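Local atomic coordinates of SH2 domain-containing protein 3C (Homo sapiens, PDB entry 3T6G), a protein that acts as a signalling adapter in cell adhesion and migration, its C-terminal Ras-GEF-like domain being locked in a closed, exchange-incompetent form that is required for binding BCAR1. Residues Arg55-Thr58 against Lys59-Leu63. The protein carries 2 engineered substitutions. Sequence-based numbering, arbitrary orientation.
Sequences RHVT and KVDCL
Four successive i to i+4 backbone bonds join 55-58 to 59-63, from D61 N to V57 O at 2.8 Å to a weak one from V60 N to H56 O at 3.4 Å, within α-helix 50-64 of the Cdc25-homology (Ras-GEF) domain. Near the domain interior, D61 has CG beside its own backbone N (chi1 -85°), which turns the carboxylate back along the helix, OD2 lying 4.2 Å from V57 CB. A short acid suits this buried place because its charge is met from helix 93-115, by a salt bridge of OD1 to R102, and from the start of helix 145-155 and the residue before it, where S147 OG and N144 ND2 hydrogen-bond OD2. A leucine here would probably leave R102 without its acidic mate and the N144 and S147 donors without this acceptor. T58 can be buried because its OG1 folds back to A54 O, one turn earlier, and also bonds N144 ND2, which links T58 OG1 and D61 OD2. Branched V60 lays CG2 3.5 Å from H56 O. With T58 CG2 anti to its own N, the methyl faces the small, polarisable thiol of C62, T58 CG2 to C62 SG measuring 4.1 Å.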
loop_
_atom_site.group_PDB
_atom_site.type_symbol
_atom_site.label_atom_id
_atom_site.label_comp_id
_atom_site.label_asym_id
_atom_site.label_seq_id
_atom_site.Cartn_x
_atom_site.Cartn_y
_atom_site.Cartn_z
ATOM N N ARG A 55 -5.744 -18.614 -1.335
ATOM C CA ARG A 55 -6.434 -18.574 -0.065
ATOM C C ARG A 55 -5.421 -18.393 1.051
ATOM O O ARG A 55 -5.640 -17.624 1.988
ATOM C CB ARG A 55 -7.242 -19.837 0.155
ATOM C CG ARG A 55 -8.640 -19.776 -0.411
ATOM C CD ARG A 55 -9.470 -20.963 0.091
ATOM N NE ARG A 55 -10.496 -21.363 -0.867
ATOM C CZ ARG A 55 -10.389 -22.395 -1.697
ATOM N NH1 ARG A 55 -9.300 -23.156 -1.679
ATOM N NH2 ARG A 55 -11.377 -22.676 -2.538
ATOM N N HIS A 56 -4.297 -19.084 0.948
ATOM C CA HIS A 56 -3.301 -18.986 2.000
ATOM C C HIS A 56 -2.695 -17.589 2.185
ATOM O O HIS A 56 -2.591 -17.132 3.320
ATOM C CB HIS A 56 -2.230 -20.045 1.824
ATOM C CG HIS A 56 -2.665 -21.396 2.301
ATOM N ND1 HIS A 56 -3.740 -22.062 1.752
ATOM C CD2 HIS A 56 -2.218 -22.172 3.317
ATOM C CE1 HIS A 56 -3.920 -23.199 2.391
ATOM N NE2 HIS A 56 -3.004 -23.296 3.342
ATOM N N VAL A 57 -2.303 -16.918 1.086
ATOM C CA VAL A 57 -1.658 -15.610 1.194
ATOM C C VAL A 57 -2.626 -14.562 1.647
ATOM O O VAL A 57 -2.225 -13.620 2.303
ATOM C CB VAL A 57 -1.169 -15.022 -0.135
ATOM C CG1 VAL A 57 0.309 -14.680 -0.054
ATOM C CG2 VAL A 57 -1.530 -15.902 -1.276
ATOM N N THR A 58 -3.868 -14.677 1.185
ATOM C CA THR A 58 -4.894 -13.734 1.520
ATOM C C THR A 58 -5.066 -13.734 3.026
ATOM O O THR A 58 -5.204 -12.670 3.628
ATOM C CB THR A 58 -6.213 -14.109 0.885
ATOM O OG1 THR A 58 -6.111 -13.942 -0.526
ATOM C CG2 THR A 58 -7.314 -13.201 1.406
ATOM N N LYS A 59 -5.050 -14.929 3.628
ATOM C CA LYS A 59 -5.236 -15.048 5.072
ATOM C C LYS A 59 -4.151 -14.259 5.787
ATOM O O LYS A 59 -4.418 -13.435 6.660
ATOM C CB LYS A 59 -5.161 -16.505 5.507
ATOM C CG LYS A 59 -6.002 -16.833 6.734
ATOM C CD LYS A 59 -5.292 -16.598 8.056
ATOM C CE LYS A 59 -5.358 -17.855 8.970
ATOM N NZ LYS A 59 -6.738 -18.286 9.372
ATOM N N VAL A 60 -2.913 -14.530 5.408
ATOM C CA VAL A 60 -1.784 -13.903 6.057
ATOM C C VAL A 60 -1.785 -12.400 5.775
ATOM O O VAL A 60 -1.467 -11.600 6.640
ATOM C CB VAL A 60 -0.502 -14.552 5.558
ATOM C CG1 VAL A 60 0.701 -13.872 6.146
ATOM C CG2 VAL A 60 -0.511 -16.056 5.932
ATOM N N ASP A 61 -2.158 -12.037 4.551
ATOM C CA ASP A 61 -2.149 -10.665 4.103
ATOM C C ASP A 61 -3.065 -9.878 5.018
ATOM O O ASP A 61 -2.730 -8.792 5.504
ATOM C CB ASP A 61 -2.694 -10.569 2.659
ATOM C CG ASP A 61 -1.626 -10.816 1.595
ATOM O OD1 ASP A 61 -0.417 -10.824 1.947
ATOM O OD2 ASP A 61 -2.011 -10.988 0.400
ATOM N N CYS A 62 -4.250 -10.438 5.208
ATOM C CA CYS A 62 -5.277 -9.838 6.011
ATOM C C CYS A 62 -4.943 -9.783 7.505
ATOM O O CYS A 62 -5.398 -8.887 8.220
ATOM C CB CYS A 62 -6.566 -10.586 5.779
ATOM S SG CYS A 62 -7.250 -10.237 4.172
ATOM N N LEU A 63 -4.154 -10.733 7.988
ATOM C CA LEU A 63 -3.775 -10.697 9.398
ATOM C C LEU A 63 -2.799 -9.540 9.601
ATOM O O LEU A 63 -2.896 -8.801 10.578
ATOM C CB LEU A 63 -3.158 -12.032 9.849
ATOM C CG LEU A 63 -4.153 -13.146 10.241
ATOM C CD1 LEU A 63 -3.533 -14.561 10.300
ATOM C CD2 LEU A 63 -4.811 -12.846 11.595
#